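Putative lipoprotein YerB (Bacillus subtilis, PDB 2PSB) is a putative membrane lipoprotein of unknown function that interacts with the helicase PcrA, an interaction not essential for viability or repair of UV-induced lesions. Local coordinates at residues L49-L59 / G291-P299; V82-V90 / H102-L113. All coordinates share one frame; numbering follows the deposited sequence.

Contact 1. Residues L49-L59 / G291-P299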
loop_
_atom_site.group_PDB
_atom_site.type_symbol
_atom_site.label_atom_id
_atom_site.label_comp_id
_atom_site.label_asym_id
_atom_site.label_seq_id
_atom_site.Cartn_x
_atom_site.Cartn_y
_atom_site.Cartn_z
ATOM N N LEU A 49 -6.537 -5.958 -4.748
ATOM C CA LEU A 49 -5.621 -4.843 -5.026
ATOM C C LEU A 49 -6.051 -3.917 -6.168
ATOM O O LEU A 49 -5.525 -2.807 -6.289
ATOM C CB LEU A 49 -4.191 -5.349 -5.281
ATOM C CG LEU A 49 -3.453 -5.931 -4.072
ATOM C CD1 LEU A 49 -1.970 -6.095 -4.389
ATOM C CD2 LEU A 49 -3.627 -5.007 -2.864
ATOM N N SER A 50 -7.001 -4.349 -6.996
ATOM C CA SER A 50 -7.467 -3.498 -8.095
ATOM C C SER A 50 -8.489 -2.471 -7.609
ATOM O O SER A 50 -8.817 -1.518 -8.325
ATOM C CB SER A 50 -8.085 -4.333 -9.215
ATOM O OG SER A 50 -9.194 -5.085 -8.761
ATOM N N LYS A 51 -8.991 -2.668 -6.392
ATOM C CA LYS A 51 -9.965 -1.755 -5.813
ATOM C C LYS A 51 -9.305 -0.747 -4.871
ATOM O O LYS A 51 -9.960 0.189 -4.416
ATOM C CB LYS A 51 -11.036 -2.525 -5.034
ATOM C CG LYS A 51 -11.815 -3.543 -5.840
ATOM C CD LYS A 51 -12.563 -2.907 -6.978
ATOM C CE LYS A 51 -13.193 -3.972 -7.875
ATOM N NZ LYS A 51 -12.188 -4.885 -8.513
ATOM N N ALA A 52 -8.021 -0.935 -4.573
ATOM C CA ALA A 52 -7.307 -0.036 -3.657
ATOM C C ALA A 52 -6.914 1.282 -4.311
ATOM O O ALA A 52 -6.443 1.307 -5.452
ATOM C CB ALA A 52 -6.048 -0.734 -3.095
ATOM N N ASP A 53 -7.102 2.384 -3.592
ATOM C CA ASP A 53 -6.741 3.686 -4.131
ATOM C C ASP A 53 -5.226 3.893 -4.051
ATOM O O ASP A 53 -4.611 4.437 -4.972
ATOM C CB ASP A 53 -7.469 4.800 -3.378
ATOM C CG ASP A 53 -8.985 4.651 -3.428
ATOM O OD1 ASP A 53 -9.502 4.079 -4.397
ATOM O OD2 ASP A 53 -9.670 5.138 -2.513
ATOM N N ILE A 54 -4.637 3.432 -2.951
ATOM C CA ILE A 54 -3.204 3.551 -2.706
ATOM C C ILE A 54 -2.669 2.242 -2.177
ATOM O O ILE A 54 -3.268 1.622 -1.300
ATOM C CB ILE A 54 -2.883 4.612 -1.627
ATOM C CG1 ILE A 54 -3.499 5.955 -1.999
ATOM C CG2 ILE A 54 -1.364 4.737 -1.454
ATOM C CD1 ILE A 54 -3.614 6.890 -0.816
ATOM N N VAL A 55 -1.535 1.822 -2.716
ATOM C CA VAL A 55 -0.892 0.606 -2.270
ATOM C C VAL A 55 0.561 0.961 -1.979
ATOM O O VAL A 55 1.227 1.589 -2.806
ATOM C CB VAL A 55 -0.950 -0.500 -3.338
ATOM C CG1 VAL A 55 -0.081 -1.688 -2.883
ATOM C CG2 VAL A 55 -2.412 -0.955 -3.550
ATOM N N ILE A 56 1.042 0.575 -0.801
ATOM C CA ILE A 56 2.419 0.865 -0.422
ATOM C C ILE A 56 3.209 -0.416 -0.194
ATOM O O ILE A 56 2.810 -1.283 0.575
ATOM C CB ILE A 56 2.480 1.756 0.840
ATOM C CG1 ILE A 56 1.665 3.033 0.597
ATOM C CG2 ILE A 56 3.938 2.150 1.149
ATOM C CD1 ILE A 56 0.450 3.182 1.466
ATOM N N GLU A 57 4.330 -0.533 -0.895
ATOM C CA GLU A 57 5.187 -1.698 -0.783
ATOM C C GLU A 57 6.455 -1.311 -0.042
ATOM O O GLU A 57 7.025 -0.250 -0.285
ATOM C CB GLU A 57 5.520 -2.237 -2.186
ATOM C CG GLU A 57 6.483 -3.425 -2.224
ATOM C CD GLU A 57 6.707 -3.951 -3.640
ATOM O OE1 GLU A 57 7.203 -5.089 -3.768
ATOM O OE2 GLU A 57 6.396 -3.232 -4.624
ATOM N N ALA A 58 6.885 -2.173 0.868
ATOM C CA ALA A 58 8.096 -1.919 1.639
ATOM C C ALA A 58 8.638 -3.237 2.160
ATOM O O ALA A 58 7.906 -4.234 2.240
ATOM C CB ALA A 58 7.811 -0.958 2.817
ATOM N N LEU A 59 9.927 -3.248 2.494
ATOM C CA LEU A 59 10.560 -4.458 3.008
ATOM C C LEU A 59 9.959 -4.796 4.348
ATOM O O LEU A 59 9.723 -3.917 5.167
ATOM C CB LEU A 59 12.078 -4.274 3.172
ATOM C CG LEU A 59 12.931 -4.288 1.895
ATOM C CD1 LEU A 59 14.356 -3.905 2.217
ATOM C CD2 LEU A 59 12.882 -5.664 1.268
ATOM N N GLY A 291 -6.481 8.991 -10.004
ATOM C CA GLY A 291 -6.445 7.550 -10.202
ATOM C C GLY A 291 -5.709 6.799 -9.106
ATOM O O GLY A 291 -5.508 7.319 -8.011
ATOM N N LYS A 292 -5.318 5.566 -9.397
ATOM C CA LYS A 292 -4.604 4.760 -8.426
ATOM C C LYS A 292 -3.123 5.121 -8.337
ATOM O O LYS A 292 -2.486 5.488 -9.339
ATOM C CB LYS A 292 -4.751 3.274 -8.757
ATOM C CG LYS A 292 -6.012 2.613 -8.196
ATOM C CD LYS A 292 -7.279 3.070 -8.886
ATOM C CE LYS A 292 -8.501 2.245 -8.442
ATOM N NZ LYS A 292 -8.991 2.542 -7.052
ATOM N N THR A 293 -2.587 5.015 -7.125
ATOM C CA THR A 293 -1.180 5.321 -6.862
ATOM C C THR A 293 -0.475 4.182 -6.143
ATOM O O THR A 293 -0.991 3.623 -5.177
ATOM C CB THR A 293 -1.015 6.596 -5.996
ATOM O OG1 THR A 293 -1.505 7.729 -6.714
ATOM C CG2 THR A 293 0.461 6.828 -5.636
ATOM N N TRP A 294 0.705 3.836 -6.639
ATOM C CA TRP A 294 1.523 2.798 -6.027
ATOM C C TRP A 294 2.805 3.427 -5.516
ATOM O O TRP A 294 3.551 4.051 -6.276
ATOM C CB TRP A 294 1.871 1.705 -7.018
ATOM C CG TRP A 294 0.980 0.516 -6.915
ATOM C CD1 TRP A 294 -0.337 0.446 -7.284
ATOM C CD2 TRP A 294 1.345 -0.800 -6.481
ATOM N NE1 TRP A 294 -0.807 -0.831 -7.117
ATOM C CE2 TRP A 294 0.201 -1.617 -6.623
ATOM C CE3 TRP A 294 2.526 -1.368 -5.983
ATOM C CZ2 TRP A 294 0.200 -2.978 -6.292
ATOM C CZ3 TRP A 294 2.528 -2.717 -5.650
ATOM C CH2 TRP A 294 1.371 -3.510 -5.805
ATOM N N ILE A 295 3.047 3.264 -4.222
ATOM C CA ILE A 295 4.230 3.812 -3.573
ATOM C C ILE A 295 5.199 2.696 -3.227
ATOM O O ILE A 295 4.830 1.703 -2.581
ATOM C CB ILE A 295 3.862 4.575 -2.270
ATOM C CG1 ILE A 295 2.863 5.690 -2.589
ATOM C CG2 ILE A 295 5.127 5.149 -1.617
ATOM C CD1 ILE A 295 2.599 6.621 -1.465
ATOM N N ASN A 296 6.438 2.860 -3.676
ATOM C CA ASN A 296 7.493 1.897 -3.403
ATOM C C ASN A 296 8.544 2.498 -2.507
ATOM O O ASN A 296 9.265 3.407 -2.912
ATOM C CB ASN A 296 8.167 1.455 -4.693
ATOM C CG ASN A 296 7.526 0.250 -5.281
ATOM O OD1 ASN A 296 7.791 -0.873 -4.853
ATOM N ND2 ASN A 296 6.665 0.459 -6.255
ATOM N N ILE A 297 8.632 2.007 -1.281
ATOM C CA ILE A 297 9.638 2.517 -0.376
ATOM C C ILE A 297 10.902 1.667 -0.537
ATOM O O ILE A 297 10.854 0.430 -0.510
ATOM C CB ILE A 297 9.129 2.485 1.074
ATOM C CG1 ILE A 297 8.065 3.576 1.252
ATOM C CG2 ILE A 297 10.301 2.683 2.060
ATOM C CD1 ILE A 297 7.151 3.371 2.462
ATOM N N VAL A 298 12.025 2.345 -0.731
ATOM C CA VAL A 298 13.308 1.668 -0.908
ATOM C C VAL A 298 14.367 2.265 0.011
ATOM O O VAL A 298 14.309 3.445 0.343
ATOM C CB VAL A 298 13.822 1.815 -2.375
ATOM C CG1 VAL A 298 12.743 1.382 -3.350
ATOM C CG2 VAL A 298 14.240 3.259 -2.641
ATOM N N PRO A 299 15.337 1.451 0.451
ATOM C CA PRO A 299 16.391 1.981 1.325
ATOM C C PRO A 299 17.492 2.695 0.528
ATOM O O PRO A 299 18.360 3.337 1.103
ATOM C CB PRO A 299 16.895 0.740 2.061
ATOM C CG PRO A 299 16.644 -0.361 1.081
ATOM C CD PRO A 299 15.296 -0.018 0.502
HETATM O O HOH W 1 11.495 -0.881 2.235
#
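Val55 packs over one face of the Trp294 indole, its CG1 standing 3.6 Å from the centroid of the six-membered ring and only 9° off the ring normal, a CH-pi contact. The two residues form a bridge between neighbouring parallel strands, 54-59 and 293-298, inside a mixed beta-sheet, which joins the N-terminal and C-terminal DUF3048 regions in the buried middle of the chain. With CG1 anti to the backbone N (chi1 172°), that methyl reaches the benzene part of the indole while CG2 lies nearer NE1. Phe67 of strand 65-71 meets the same indole edge-to-face.

Five backbone bonds alternate between the strands, from Thr293 N to Asp53 O through to Ile297 N to Glu57 O; all run close to the axis of the accepting carbonyl, and that from Ile295 N to Val55 O is nearly straight at 172°. On the face opposite Trp294, Ile56 lies alongside Ile295, CG1 to CB 3.9 Å, and its CG2 meets CD1 of Ile297 at 3.7 Å. Phe232 and His238 of strand 230-240 pack against Ile295 and Ile297 respectively.

Beside the tryptophan, the extended Glu57 side chain brings OE2 to the rim of the indole, 4.0 Å from Trp294 CZ3 and near the ring plane. Its buried carboxylate is held by a salt bridge from OE2 to Arg210 and a hydrogen bond between OE1 and the Thr65 hydroxyl, which probably favour the charged form. At the Asp53 end, Lys292 bends at chi2 and chi4 to form a salt bridge, NZ to Asp53 OD1 3.1 Å; Ser73 also bonds that oxygen. At the far end one water accepts from Leu59 N at 2.9 Å and donates to Ile297 O at 3.1 Å.

Contact 2. Residues V82-V90 / H102-L113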
loop_
_atom_site.group_PDB
_atom_site.type_symbol
_atom_site.label_atom_id
_atom_site.label_comp_id
_atom_site.label_asym_id
_atom_site.label_seq_id
_atom_site.Cartn_x
_atom_site.Cartn_y
_atom_site.Cartn_z
ATOM N N VAL A 82 -3.831 -11.831 4.147
ATOM C CA VAL A 82 -3.466 -10.847 5.155
ATOM C C VAL A 82 -2.193 -11.284 5.844
ATOM O O VAL A 82 -1.944 -12.476 6.003
ATOM C CB VAL A 82 -4.587 -10.682 6.193
ATOM C CG1 VAL A 82 -4.319 -9.458 7.069
ATOM C CG2 VAL A 82 -5.913 -10.558 5.480
ATOM N N ARG A 83 -1.386 -10.314 6.251
ATOM C CA ARG A 83 -0.116 -10.604 6.896
ATOM C C ARG A 83 0.153 -9.736 8.118
ATOM O O ARG A 83 -0.640 -8.867 8.476
ATOM C CB ARG A 83 1.033 -10.424 5.894
ATOM C CG ARG A 83 1.718 -11.710 5.468
ATOM C CD ARG A 83 2.417 -12.362 6.640
ATOM N NE ARG A 83 3.159 -13.560 6.263
ATOM C CZ ARG A 83 3.963 -14.217 7.091
ATOM N NH1 ARG A 83 4.121 -13.786 8.335
ATOM N NH2 ARG A 83 4.614 -15.298 6.682
ATOM N N SER A 84 1.300 -9.989 8.740
ATOM C CA SER A 84 1.740 -9.283 9.942
ATOM C C SER A 84 1.922 -7.784 9.797
ATOM O O SER A 84 2.315 -7.294 8.747
ATOM C CB SER A 84 3.051 -9.886 10.438
ATOM O OG SER A 84 2.837 -11.201 10.897
ATOM N N ALA A 85 1.659 -7.062 10.882
ATOM C CA ALA A 85 1.790 -5.614 10.894
ATOM C C ALA A 85 3.184 -5.185 11.339
ATOM O O ALA A 85 3.830 -5.867 12.136
ATOM C CB ALA A 85 0.744 -5.010 11.823
ATOM N N ARG A 86 3.636 -4.051 10.809
ATOM C CA ARG A 86 4.939 -3.485 11.137
ATOM C C ARG A 86 4.705 -2.040 11.525
ATOM O O ARG A 86 3.723 -1.445 11.096
ATOM C CB ARG A 86 5.881 -3.577 9.929
ATOM C CG ARG A 86 6.331 -4.994 9.613
ATOM C CD ARG A 86 7.162 -5.555 10.758
ATOM N NE ARG A 86 6.810 -6.940 11.063
ATOM C CZ ARG A 86 7.120 -7.979 10.296
ATOM N NH1 ARG A 86 7.797 -7.797 9.169
ATOM N NH2 ARG A 86 6.744 -9.196 10.652
ATOM N N GLU A 87 5.590 -1.482 12.347
ATOM C CA GLU A 87 5.447 -0.103 12.779
ATOM C C GLU A 87 5.207 0.855 11.628
ATOM O O GLU A 87 4.217 1.587 11.636
ATOM C CB GLU A 87 6.676 0.357 13.570
ATOM C CG GLU A 87 6.699 -0.132 15.002
ATOM C CD GLU A 87 7.723 -1.219 15.240
ATOM O OE1 GLU A 87 7.764 -2.192 14.452
ATOM O OE2 GLU A 87 8.478 -1.105 16.231
ATOM N N TYR A 88 6.103 0.854 10.642
ATOM C CA TYR A 88 5.949 1.748 9.505
ATOM C C TYR A 88 4.586 1.627 8.823
ATOM O O TYR A 88 4.096 2.600 8.260
ATOM C CB TYR A 88 7.085 1.573 8.479
ATOM C CG TYR A 88 7.611 0.169 8.299
ATOM C CD1 TYR A 88 8.616 -0.334 9.133
ATOM C CD2 TYR A 88 7.140 -0.642 7.275
ATOM C CE1 TYR A 88 9.142 -1.605 8.941
ATOM C CE2 TYR A 88 7.658 -1.920 7.076
ATOM C CZ TYR A 88 8.663 -2.393 7.913
ATOM O OH TYR A 88 9.207 -3.645 7.716
ATOM N N PHE A 89 3.968 0.452 8.873
ATOM C CA PHE A 89 2.646 0.298 8.266
ATOM C C PHE A 89 1.562 0.961 9.125
ATOM O O PHE A 89 0.606 1.543 8.607
ATOM C CB PHE A 89 2.318 -1.187 8.041
ATOM C CG PHE A 89 3.045 -1.791 6.871
ATOM C CD1 PHE A 89 2.977 -1.192 5.615
ATOM C CD2 PHE A 89 3.796 -2.957 7.019
ATOM C CE1 PHE A 89 3.648 -1.739 4.518
ATOM C CE2 PHE A 89 4.470 -3.515 5.936
ATOM C CZ PHE A 89 4.394 -2.902 4.678
ATOM N N VAL A 90 1.707 0.880 10.440
ATOM C CA VAL A 90 0.737 1.508 11.329
ATOM C C VAL A 90 0.785 3.004 11.057
ATOM O O VAL A 90 -0.245 3.661 10.914
ATOM C CB VAL A 90 1.078 1.259 12.815
ATOM C CG1 VAL A 90 0.126 2.047 13.702
ATOM C CG2 VAL A 90 0.987 -0.219 13.131
ATOM N N HIS A 102 -4.958 -6.436 9.795
ATOM C CA HIS A 102 -3.732 -7.212 9.688
ATOM C C HIS A 102 -3.882 -8.607 10.272
ATOM O O HIS A 102 -4.992 -9.076 10.528
ATOM C CB HIS A 102 -2.593 -6.496 10.415
ATOM C CG HIS A 102 -2.837 -6.320 11.880
ATOM N ND1 HIS A 102 -3.912 -5.615 12.374
ATOM C CD2 HIS A 102 -2.153 -6.767 12.957
ATOM C CE1 HIS A 102 -3.881 -5.636 13.695
ATOM N NE2 HIS A 102 -2.823 -6.328 14.074
ATOM N N HIS A 103 -2.752 -9.270 10.485
ATOM C CA HIS A 103 -2.763 -10.608 11.046
ATOM C C HIS A 103 -1.389 -10.921 11.613
ATOM O O HIS A 103 -0.480 -11.353 10.892
ATOM C CB HIS A 103 -3.143 -11.630 9.977
ATOM C CG HIS A 103 -3.614 -12.937 10.540
ATOM N ND1 HIS A 103 -4.262 -13.884 9.780
ATOM C CD2 HIS A 103 -3.556 -13.440 11.797
ATOM C CE1 HIS A 103 -4.590 -14.911 10.544
ATOM N NE2 HIS A 103 -4.172 -14.666 11.772
ATOM N N GLY A 104 -1.256 -10.707 12.918
ATOM C CA GLY A 104 0.009 -10.927 13.584
ATOM C C GLY A 104 0.705 -9.586 13.623
ATOM O O GLY A 104 0.183 -8.600 13.094
ATOM N N TRP A 105 1.879 -9.537 14.235
ATOM C CA TRP A 105 2.621 -8.289 14.333
ATOM C C TRP A 105 4.013 -8.461 14.930
ATOM O O TRP A 105 4.352 -9.511 15.475
ATOM C CB TRP A 105 1.842 -7.272 15.181
ATOM C CG TRP A 105 1.237 -7.832 16.450
ATOM C CD1 TRP A 105 1.693 -8.890 17.188
ATOM C CD2 TRP A 105 0.079 -7.336 17.138
ATOM N NE1 TRP A 105 0.888 -9.085 18.290
ATOM C CE2 TRP A 105 -0.110 -8.147 18.282
ATOM C CE3 TRP A 105 -0.822 -6.289 16.896
ATOM C CZ2 TRP A 105 -1.157 -7.937 19.185
ATOM C CZ3 TRP A 105 -1.867 -6.080 17.798
ATOM C CH2 TRP A 105 -2.025 -6.905 18.925
ATOM N N SER A 106 4.820 -7.416 14.809
ATOM C CA SER A 106 6.155 -7.430 15.374
ATOM C C SER A 106 5.998 -6.861 16.784
ATOM O O SER A 106 4.980 -6.249 17.101
ATOM C CB SER A 106 7.102 -6.546 14.555
ATOM O OG SER A 106 6.682 -5.195 14.569
ATOM N N PRO A 107 6.994 -7.070 17.652
ATOM C CA PRO A 107 6.913 -6.550 19.018
ATOM C C PRO A 107 6.548 -5.066 19.054
ATOM O O PRO A 107 5.608 -4.658 19.747
ATOM C CB PRO A 107 8.310 -6.822 19.561
ATOM C CG PRO A 107 8.640 -8.136 18.916
ATOM C CD PRO A 107 8.193 -7.908 17.481
ATOM N N GLY A 108 7.299 -4.268 18.299
ATOM C CA GLY A 108 7.050 -2.841 18.249
ATOM C C GLY A 108 5.617 -2.537 17.868
ATOM O O GLY A 108 4.942 -1.766 18.545
ATOM N N ALA A 109 5.154 -3.150 16.782
ATOM C CA ALA A 109 3.793 -2.948 16.301
ATOM C C ALA A 109 2.745 -3.295 17.353
ATOM O O ALA A 109 1.718 -2.633 17.454
ATOM C CB ALA A 109 3.555 -3.778 15.052
ATOM N N LYS A 110 3.006 -4.341 18.129
ATOM C CA LYS A 110 2.074 -4.770 19.163
ATOM C C LYS A 110 1.862 -3.670 20.190
ATOM O O LYS A 110 0.738 -3.226 20.411
ATOM C CB LYS A 110 2.595 -6.023 19.871
ATOM C CG LYS A 110 1.593 -6.634 20.850
ATOM C CD LYS A 110 2.282 -7.267 22.049
ATOM C CE LYS A 110 3.037 -6.205 22.859
ATOM N NZ LYS A 110 3.754 -6.759 24.045
ATOM N N LYS A 111 2.950 -3.229 20.812
ATOM C CA LYS A 111 2.880 -2.190 21.833
ATOM C C LYS A 111 2.248 -0.928 21.273
ATOM O O LYS A 111 1.427 -0.286 21.925
ATOM C CB LYS A 111 4.281 -1.860 22.362
ATOM C CG LYS A 111 4.996 -3.016 23.058
ATOM C CD LYS A 111 4.311 -3.418 24.368
ATOM C CE LYS A 111 4.438 -2.345 25.441
ATOM N NZ LYS A 111 5.855 -2.107 25.831
ATOM N N GLN A 112 2.640 -0.584 20.054
ATOM C CA GLN A 112 2.134 0.602 19.386
ATOM C C GLN A 112 0.612 0.575 19.322
ATOM O O GLN A 112 -0.057 1.500 19.780
ATOM C CB GLN A 112 2.729 0.675 17.976
ATOM C CG GLN A 112 3.059 2.076 17.502
ATOM C CD GLN A 112 4.055 2.070 16.359
ATOM O OE1 GLN A 112 3.760 1.585 15.262
ATOM N NE2 GLN A 112 5.249 2.607 16.611
ATOM N N LEU A 113 0.069 -0.498 18.763
ATOM C CA LEU A 113 -1.370 -0.645 18.628
ATOM C C LEU A 113 -2.092 -0.891 19.955
ATOM O O LEU A 113 -3.256 -0.514 20.115
ATOM C CB LEU A 113 -1.676 -1.770 17.644
ATOM C CG LEU A 113 -1.253 -1.443 16.205
ATOM C CD1 LEU A 113 -1.306 -2.696 15.347
ATOM C CD2 LEU A 113 -2.159 -0.349 15.641
#
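Glu87 sets CG beside its backbone N (chi1 -78°) and then bends at chi2 (107°), which carries its carboxylate over the first turn of helix 107-114. There OE2 lies 3.0 Å from Gly108 CA, where a side chain would collide with it, and OE1 comes within 3.2 Å of the OG of Ser106, the N-cap residue. Gln112 crosses the glutamate with its amide plane turned 67° from the carboxylate, Gln112 OE1 packed against Glu87 CG at 3.4 Å. An alanine in place of Glu87 would probably leave the helix start without this nearby negative charge and open a gap beside Gly108 and Gln112.

Before the helices the two segments meet as extended loops, with a single bridge at Ala85 and Trp105. Ala85 N donates to Gly104 O at 3.1 Å, from above the carbonyl plane, and Ser106 N returns a bond to Ala85 O at 3.2 Å. The Ala85 methyl touches His102 CD2 at 3.6 Å, while Val90 slides past Leu113, CG1 to CD2 3.8 Å; Phe100 of strand 99-102 touches all four of these side chains.

The buried Arg86 NE and Gln112 OE1 find no polar partner in the model, whereas the carboxylate of Glu87 sits at a helix N-terminus, whose dipole would probably stabilise its negative charge.

Contact 2 lies wholly within the chain that runs between the two halves of contact 1, and their centres are about 18 Å apart. They meet directly through helix 87-94: Tyr88 OH approaches Leu59 O at 2.6 Å, a probable hydrogen bond, and Phe89 CE1 packs 4.1 Å from Ile56 O. Strand 65-71 is a second connection, pairing with strand 54-59 of contact 1 while its Arg66 and Leu68 touch residues of segment 82-90. Contact 1 is central and joins the two DUF3048 regions; contact 2, about 14 Å from the chain centre, is internal to the N-terminal one.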